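Local coordinates for protein VIN1 (Oscarella pearsei, PDB 6BFI) that probably binds actin filaments as a vinculin homolog and may play a role in cell-cell adhesion, at residues S767-I772 with V797-N802; V3-K8 with K771-V776. All blocks are in the same frame, centred on the assembly; numbering follows the deposited sequence.

The chain starts with the short loop 3-8, which runs into helix 8-32. Contact 2 brings this loop against residues 771-776, so it closes a very long loop with 762 residues between its segments. Contact 1 begins on the same stretch of helix 763-778 where contact 2 ends. It closes a short hairpin to 797-802 on helix 786-817, with 24 residues in between. Neither contact nests inside the other; they share Lys771 and Ile772. Their centres are about 9 Å apart, and they touch where Gln769 meets Phe5 and Asn799 meets Leu773. Helix 763-778 thus ties the N-terminal loop to the last long helix.

Contact 1 of 2, residues S767-I772 with V797-N802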
ATOM      1  N   SER A 767       6.732  13.281 -13.267  1.00 55.90           N
ATOM      2  CA  SER A 767       6.812  14.067 -14.496  1.00 57.24           C
ATOM      3  C   SER A 767       7.917  15.114 -14.415  1.00 58.59           C
ATOM      4  O   SER A 767       8.612  15.371 -15.410  1.00 58.69           O
ATOM      5  CB  SER A 767       5.463  14.722 -14.790  1.00 62.72           C
ATOM      6  OG  SER A 767       5.081  15.602 -13.749  1.00 67.39           O
ATOM      7  N   THR A 768       8.092  15.731 -13.243  1.00 58.69           N
ATOM      8  CA  THR A 768       9.190  16.677 -13.056  1.00 57.38           C
ATOM      9  C   THR A 768      10.537  15.990 -13.261  1.00 56.97           C
ATOM     10  O   THR A 768      11.387  16.462 -14.034  1.00 59.12           O
ATOM     11  CB  THR A 768       9.104  17.299 -11.661  1.00 54.22           C
ATOM     12  OG1 THR A 768       7.825  17.926 -11.495  1.00 55.83           O
ATOM     13  CG2 THR A 768      10.201  18.334 -11.461  1.00 49.95           C
ATOM     14  N   GLN A 769      10.739  14.857 -12.581  1.00 54.93           N
ATOM     15  CA  GLN A 769      11.946  14.070 -12.799  1.00 57.87           C
ATOM     16  C   GLN A 769      12.080  13.647 -14.254  1.00 58.55           C
ATOM     17  O   GLN A 769      13.196  13.537 -14.766  1.00 61.04           O
ATOM     18  CB  GLN A 769      11.946  12.843 -11.887  1.00 56.25           C
ATOM     19  CG  GLN A 769      12.000  13.171 -10.406  1.00 61.41           C
ATOM     20  CD  GLN A 769      12.012  11.930  -9.533  1.00 66.51           C
ATOM     21  OE1 GLN A 769      12.217  10.817 -10.019  1.00 72.76           O
ATOM     22  NE2 GLN A 769      11.790  12.116  -8.237  1.00 67.26           N
ATOM     23  N   LEU A 770      10.957  13.418 -14.938  1.00 54.92           N
ATOM     24  CA  LEU A 770      11.007  13.037 -16.345  1.00 52.17           C
ATOM     25  C   LEU A 770      11.590  14.159 -17.190  1.00 51.37           C
ATOM     26  O   LEU A 770      12.471  13.929 -18.026  1.00 56.09           O
ATOM     27  CB  LEU A 770       9.610  12.658 -16.844  1.00 53.06           C
ATOM     28  CG  LEU A 770       9.510  12.306 -18.331  1.00 52.68           C
ATOM     29  CD1 LEU A 770      10.249  11.011 -18.639  1.00 53.93           C
ATOM     30  CD2 LEU A 770       8.058  12.212 -18.769  1.00 49.67           C
ATOM     31  N   LYS A 771      11.109  15.388 -16.986  1.00 44.23           N
ATOM     32  CA  LYS A 771      11.635  16.509 -17.758  1.00 45.96           C
ATOM     33  C   LYS A 771      13.109  16.743 -17.455  1.00 52.60           C
ATOM     34  O   LYS A 771      13.912  16.959 -18.373  1.00 56.87           O
ATOM     35  CB  LYS A 771      10.818  17.771 -17.480  1.00 52.35           C
ATOM     36  CG  LYS A 771       9.388  17.694 -17.986  1.00 58.85           C
ATOM     37  CD  LYS A 771       8.672  19.021 -17.826  1.00 63.31           C
ATOM     38  CE  LYS A 771       8.557  19.415 -16.366  1.00 60.54           C
ATOM     39  NZ  LYS A 771       7.850  20.715 -16.212  1.00 61.04           N
ATOM     40  N   ILE A 772      13.490  16.687 -16.176  1.00 49.33           N
ATOM     41  CA  ILE A 772      14.893  16.900 -15.821  1.00 50.91           C
ATOM     42  C   ILE A 772      15.774  15.827 -16.454  1.00 49.61           C
ATOM     43  O   ILE A 772      16.801  16.126 -17.077  1.00 51.46           O
ATOM     44  CB  ILE A 772      15.060  16.942 -14.291  1.00 52.76           C
ATOM     45  CG1 ILE A 772      14.312  18.142 -13.707  1.00 59.79           C
ATOM     46  CG2 ILE A 772      16.533  16.991 -13.919  1.00 51.74           C
ATOM     47  CD1 ILE A 772      14.369  18.227 -12.197  1.00 64.64           C
ATOM     48  N   VAL A 797      15.001   5.741 -18.520  1.00 51.34           N
ATOM     49  CA  VAL A 797      14.125   4.608 -18.800  1.00 54.36           C
ATOM     50  C   VAL A 797      13.470   4.103 -17.523  1.00 53.59           C
ATOM     51  O   VAL A 797      12.309   3.676 -17.545  1.00 53.46           O
ATOM     52  CB  VAL A 797      14.880   3.481 -19.536  1.00 61.26           C
ATOM     53  CG1 VAL A 797      15.465   3.990 -20.847  1.00 61.90           C
ATOM     54  CG2 VAL A 797      15.965   2.880 -18.662  1.00 67.34           C
ATOM     55  N   GLY A 798      14.177   4.149 -16.391  1.00 55.62           N
ATOM     56  CA  GLY A 798      13.544   3.777 -15.135  1.00 48.83           C
ATOM     57  C   GLY A 798      12.392   4.701 -14.784  1.00 47.75           C
ATOM     58  O   GLY A 798      11.296   4.250 -14.434  1.00 51.02           O
ATOM     59  N   ASN A 799      12.624   6.012 -14.895  1.00 50.43           N
ATOM     60  CA  ASN A 799      11.573   6.989 -14.628  1.00 49.42           C
ATOM     61  C   ASN A 799      10.372   6.777 -15.546  1.00 50.80           C
ATOM     62  O   ASN A 799       9.221   6.783 -15.094  1.00 51.39           O
ATOM     63  CB  ASN A 799      12.131   8.404 -14.784  1.00 49.91           C
ATOM     64  CG  ASN A 799      11.104   9.473 -14.479  1.00 57.60           C
ATOM     65  OD1 ASN A 799      10.368   9.914 -15.361  1.00 65.23           O
ATOM     66  ND2 ASN A 799      11.050   9.898 -13.223  1.00 60.80           N
ATOM     67  N   ALA A 800      10.625   6.584 -16.845  1.00 51.90           N
ATOM     68  CA  ALA A 800       9.532   6.438 -17.805  1.00 50.90           C
ATOM     69  C   ALA A 800       8.753   5.150 -17.572  1.00 42.85           C
ATOM     70  O   ALA A 800       7.520   5.136 -17.673  1.00 48.64           O
ATOM     71  CB  ALA A 800      10.079   6.483 -19.233  1.00 49.69           C
ATOM     72  N   GLU A 801       9.454   4.054 -17.270  1.00 55.10           N
ATOM     73  CA  GLU A 801       8.773   2.811 -16.924  1.00 57.41           C
ATOM     74  C   GLU A 801       7.877   3.000 -15.706  1.00 55.07           C
ATOM     75  O   GLU A 801       6.716   2.573 -15.700  1.00 52.57           O
ATOM     76  CB  GLU A 801       9.797   1.702 -16.677  1.00 60.03           C
ATOM     77  CG  GLU A 801      10.445   1.164 -17.939  1.00 65.30           C
ATOM     78  CD  GLU A 801      11.606   0.233 -17.649  1.00 72.27           C
ATOM     79  OE1 GLU A 801      12.204   0.349 -16.559  1.00 75.18           O
ATOM     80  OE2 GLU A 801      11.918  -0.618 -18.509  1.00 75.89           O
ATOM     81  N   ASN A 802       8.402   3.652 -14.663  1.00 50.91           N
ATOM     82  CA  ASN A 802       7.589   3.914 -13.479  1.00 52.71           C
ATOM     83  C   ASN A 802       6.358   4.749 -13.824  1.00 53.32           C
ATOM     84  O   ASN A 802       5.253   4.475 -13.333  1.00 57.59           O
ATOM     85  CB  ASN A 802       8.434   4.604 -12.411  1.00 60.33           C
ATOM     86  CG  ASN A 802       7.613   5.050 -11.223  1.00 63.07           C
ATOM     87  OD1 ASN A 802       7.618   6.224 -10.861  1.00 66.10           O
ATOM     88  ND2 ASN A 802       6.896   4.116 -10.615  1.00 63.78           N
TER
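Gln769 is the first residue of 767-772 to meet the other helix, and it meets Asn799. Its CB lies 3.4 Å from Asn799 ND2. Beyond CG the chain of Gln769 runs out extended. The two amide planes are turned 45° from each other. Gln769 OE1 lies 3.5 Å from Asn799 ND2 as a packing neighbour. Its hydrogen bond goes to Thr254 OG1, in a loop beside the helix pair.

Leu770 follows and takes the other end of the same amide. Asn799 OD1 rests 3.2 Å from Leu770 CB and 3.3 Å from Leu770 CA. Leu770 CD1 also comes within 3.5 Å of Asn799 OD1. The oxygen is therefore set against carbon atoms on this side, and the contact is van der Waals packing. The two side chains lie at about a right angle. Leu770 also packs on Ile729 of helix 718-745, so it links a third helix to the pair.

Asn799 carries the partner side of both meetings. Its CG stands opposite the backbone N across the first torsion (chi1 -178°), which sends the amide straight out to helix 763-778. There the amide spans neighbouring residues, with ND2 by Gln769 and OD1 by Leu770. ND2 also makes a weak hydrogen bond to Ile766 O, one turn before Leu770. This weak bond may help to set which way round the amide sits. The backbones come close here, with Leu770 CA and Asn799 CA 6.3 Å apart. All three touching residues are buried.

The two helices follow one another in the chain and run roughly antiparallel. Such close-packed helical hairpins are the building elements of the helical bundles of the vinculin/alpha-catenin family.

Contact 2 of 2, residues V3-K8 with K771-V776; sequences VKFHTK and KILATV
Two torsions, one in Val3 and one in Phe5, shape the contact with Leu773. In Val3 a chi1 of 60° places CG1 between the backbone N and the carbonyl carbon. In Phe5 a chi1 of 14° nearly eclipses CG with the backbone N, an unusual setting that still carries the ring toward the helix. The end of the Leu773 side chain comes nearer to the loop than its CB does. The two methyl groups, Val3 CG1 and Leu773 CD2, pack 3.7 Å apart.

Phe5 meets the same leucine. Leu773 CD2 comes to the edge of the ring, near its plane, and lies 3.6 Å from Phe5 CZ. Leu773 CD1 is 3.9 Å from the same CZ atom but stands off to one side of the ring plane, so the forked end of the leucine meets this edge unevenly. Val3 O lies over one ring face, offset toward the rim.

The contact joins the extreme N terminus to the C-terminal helices of the chain. This is consistent with the packing of head on tail known from vinculin.

Ile772 adds a looser contact from the same helix. Its CG2 approaches Phe5 CE2 obliquely, at 4.1 Å. Ile772 and Val3 both pack on Ile14 of helix 8-32, while Met795 of helix 786-817 touches Val3 and Leu773. Within 771-776, Lys771 O accepts two bonds from Thr775. The backbone N and OG1 of Thr775 reach it from opposite faces of the carbonyl plane, with OG1 at 2.8 Å from Lys771 O.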
ATOM      1  N   VAL A   3      22.448  12.944 -11.060  1.00 66.05           N
ATOM      2  CA  VAL A   3      21.640  14.058 -10.580  1.00 59.28           C
ATOM      3  C   VAL A   3      20.644  13.548  -9.546  1.00 58.63           C
ATOM      4  O   VAL A   3      20.138  12.420  -9.640  1.00 57.34           O
ATOM      5  CB  VAL A   3      20.934  14.757 -11.757  1.00 54.20           C
ATOM      6  CG1 VAL A   3      20.017  13.790 -12.499  1.00 51.08           C
ATOM      7  CG2 VAL A   3      20.166  15.982 -11.275  1.00 51.28           C
ATOM      8  N   LYS A   4      20.371  14.373  -8.538  1.00 58.54           N
ATOM      9  CA  LYS A   4      19.513  13.995  -7.426  1.00 57.21           C
ATOM     10  C   LYS A   4      18.341  14.959  -7.305  1.00 53.00           C
ATOM     11  O   LYS A   4      18.459  16.152  -7.601  1.00 52.32           O
ATOM     12  CB  LYS A   4      20.299  13.969  -6.107  1.00 57.03           C
ATOM     13  CG  LYS A   4      21.447  12.972  -6.074  1.00 57.43           C
ATOM     14  CD  LYS A   4      20.941  11.545  -6.165  1.00 57.98           C
ATOM     15  CE  LYS A   4      22.085  10.548  -6.080  1.00 64.10           C
ATOM     16  NZ  LYS A   4      21.590   9.141  -6.066  1.00 67.31           N
ATOM     17  N   PHE A   5      17.195  14.420  -6.864  1.00 53.15           N
ATOM     18  CA  PHE A   5      16.023  15.241  -6.579  1.00 55.90           C
ATOM     19  C   PHE A   5      15.205  14.665  -5.431  1.00 58.70           C
ATOM     20  O   PHE A   5      13.976  14.794  -5.421  1.00 62.11           O
ATOM     21  CB  PHE A   5      15.131  15.408  -7.819  1.00 57.48           C
ATOM     22  CG  PHE A   5      15.452  14.455  -8.935  1.00 53.89           C
ATOM     23  CD1 PHE A   5      15.122  13.112  -8.838  1.00 54.67           C
ATOM     24  CD2 PHE A   5      16.074  14.907 -10.086  1.00 51.33           C
ATOM     25  CE1 PHE A   5      15.414  12.235  -9.870  1.00 55.38           C
ATOM     26  CE2 PHE A   5      16.369  14.039 -11.121  1.00 52.30           C
ATOM     27  CZ  PHE A   5      16.039  12.701 -11.013  1.00 55.28           C
ATOM     28  N   HIS A   6      15.866  14.032  -4.460  1.00 61.93           N
ATOM     29  CA  HIS A   6      15.204  13.471  -3.289  1.00 62.36           C
ATOM     30  C   HIS A   6      14.853  14.525  -2.248  1.00 57.97           C
ATOM     31  O   HIS A   6      14.308  14.176  -1.196  1.00 59.58           O
ATOM     32  CB  HIS A   6      16.089  12.395  -2.651  1.00 63.87           C
ATOM     33  CG  HIS A   6      17.456  12.882  -2.278  1.00 67.35           C
ATOM     34  ND1 HIS A   6      17.816  13.164  -0.978  1.00 66.86           N
ATOM     35  CD2 HIS A   6      18.547  13.140  -3.036  1.00 68.43           C
ATOM     36  CE1 HIS A   6      19.072  13.572  -0.951  1.00 68.48           C
ATOM     37  NE2 HIS A   6      19.538  13.567  -2.186  1.00 71.53           N
ATOM     38  N   THR A   7      15.133  15.795  -2.527  1.00 58.31           N
ATOM     39  CA  THR A   7      14.967  16.884  -1.577  1.00 58.41           C
ATOM     40  C   THR A   7      14.252  18.040  -2.264  1.00 59.54           C
ATOM     41  O   THR A   7      14.524  18.338  -3.432  1.00 59.96           O
ATOM     42  CB  THR A   7      16.339  17.319  -1.027  1.00 61.58           C
ATOM     43  OG1 THR A   7      16.682  16.510   0.108  1.00 62.91           O
ATOM     44  CG2 THR A   7      16.346  18.777  -0.625  1.00 66.18           C
ATOM     45  N   LYS A   8      13.322  18.675  -1.540  1.00 59.29           N
ATOM     46  CA  LYS A   8      12.569  19.793  -2.102  1.00 60.10           C
ATOM     47  C   LYS A   8      13.479  20.937  -2.532  1.00 63.73           C
ATOM     48  O   LYS A   8      13.162  21.651  -3.489  1.00 63.90           O
ATOM     49  CB  LYS A   8      11.534  20.291  -1.094  1.00 59.40           C
ATOM     50  CG  LYS A   8      10.415  19.304  -0.819  1.00 64.69           C
ATOM     51  CD  LYS A   8       9.497  19.803   0.288  1.00 69.43           C
ATOM     52  CE  LYS A   8       8.343  18.843   0.519  1.00 62.75           C
ATOM     53  NZ  LYS A   8       7.429  19.336   1.587  1.00 77.59           N
ATOM     54  N   LYS A 771      11.109  15.388 -16.986  1.00 44.23           N
ATOM     55  CA  LYS A 771      11.635  16.509 -17.758  1.00 45.96           C
ATOM     56  C   LYS A 771      13.109  16.743 -17.455  1.00 52.60           C
ATOM     57  O   LYS A 771      13.912  16.959 -18.373  1.00 56.87           O
ATOM     58  CB  LYS A 771      10.818  17.771 -17.480  1.00 52.35           C
ATOM     59  CG  LYS A 771       9.388  17.694 -17.986  1.00 58.85           C
ATOM     60  CD  LYS A 771       8.672  19.021 -17.826  1.00 63.31           C
ATOM     61  CE  LYS A 771       8.557  19.415 -16.366  1.00 60.54           C
ATOM     62  NZ  LYS A 771       7.850  20.715 -16.212  1.00 61.04           N
ATOM     63  N   ILE A 772      13.490  16.687 -16.176  1.00 49.33           N
ATOM     64  CA  ILE A 772      14.893  16.900 -15.821  1.00 50.91           C
ATOM     65  C   ILE A 772      15.774  15.827 -16.454  1.00 49.61           C
ATOM     66  O   ILE A 772      16.801  16.126 -17.077  1.00 51.46           O
ATOM     67  CB  ILE A 772      15.060  16.942 -14.291  1.00 52.76           C
ATOM     68  CG1 ILE A 772      14.312  18.142 -13.707  1.00 59.79           C
ATOM     69  CG2 ILE A 772      16.533  16.991 -13.919  1.00 51.74           C
ATOM     70  CD1 ILE A 772      14.369  18.227 -12.197  1.00 64.64           C
ATOM     71  N   LEU A 773      15.379  14.560 -16.313  1.00 48.08           N
ATOM     72  CA  LEU A 773      16.220  13.463 -16.781  1.00 48.72           C
ATOM     73  C   LEU A 773      16.287  13.409 -18.300  1.00 69.11           C
ATOM     74  O   LEU A 773      17.320  13.021 -18.859  1.00 73.61           O
ATOM     75  CB  LEU A 773      15.708  12.137 -16.219  1.00 47.20           C
ATOM     76  CG  LEU A 773      15.839  11.973 -14.700  1.00 53.23           C
ATOM     77  CD1 LEU A 773      15.133  10.708 -14.220  1.00 52.84           C
ATOM     78  CD2 LEU A 773      17.295  11.975 -14.277  1.00 49.68           C
ATOM     79  N   ALA A 774      15.203  13.782 -18.985  1.00 61.05           N
ATOM     80  CA  ALA A 774      15.250  13.875 -20.439  1.00 54.54           C
ATOM     81  C   ALA A 774      16.145  15.022 -20.886  1.00 51.20           C
ATOM     82  O   ALA A 774      16.859  14.904 -21.889  1.00 52.79           O
ATOM     83  CB  ALA A 774      13.842  14.046 -21.001  1.00 55.01           C
ATOM     84  N   THR A 775      16.120  16.145 -20.159  1.00 51.59           N
ATOM     85  CA  THR A 775      17.032  17.239 -20.482  1.00 60.73           C
ATOM     86  C   THR A 775      18.483  16.824 -20.273  1.00 61.13           C
ATOM     87  O   THR A 775      19.367  17.224 -21.040  1.00 63.97           O
ATOM     88  CB  THR A 775      16.697  18.474 -19.645  1.00 63.35           C
ATOM     89  OG1 THR A 775      15.337  18.856 -19.878  1.00 64.39           O
ATOM     90  CG2 THR A 775      17.610  19.636 -20.013  1.00 57.01           C
ATOM     91  N   VAL A 776      18.747  16.012 -19.247  1.00 59.01           N
ATOM     92  CA  VAL A 776      20.105  15.528 -19.015  1.00 59.65           C
ATOM     93  C   VAL A 776      20.520  14.551 -20.107  1.00 61.64           C
ATOM     94  O   VAL A 776      21.655  14.594 -20.600  1.00 64.70           O
ATOM     95  CB  VAL A 776      20.214  14.899 -17.612  1.00 57.17           C
ATOM     96  CG1 VAL A 776      21.584  14.266 -17.411  1.00 59.27           C
ATOM     97  CG2 VAL A 776      19.957  15.945 -16.549  1.00 56.80           C
TER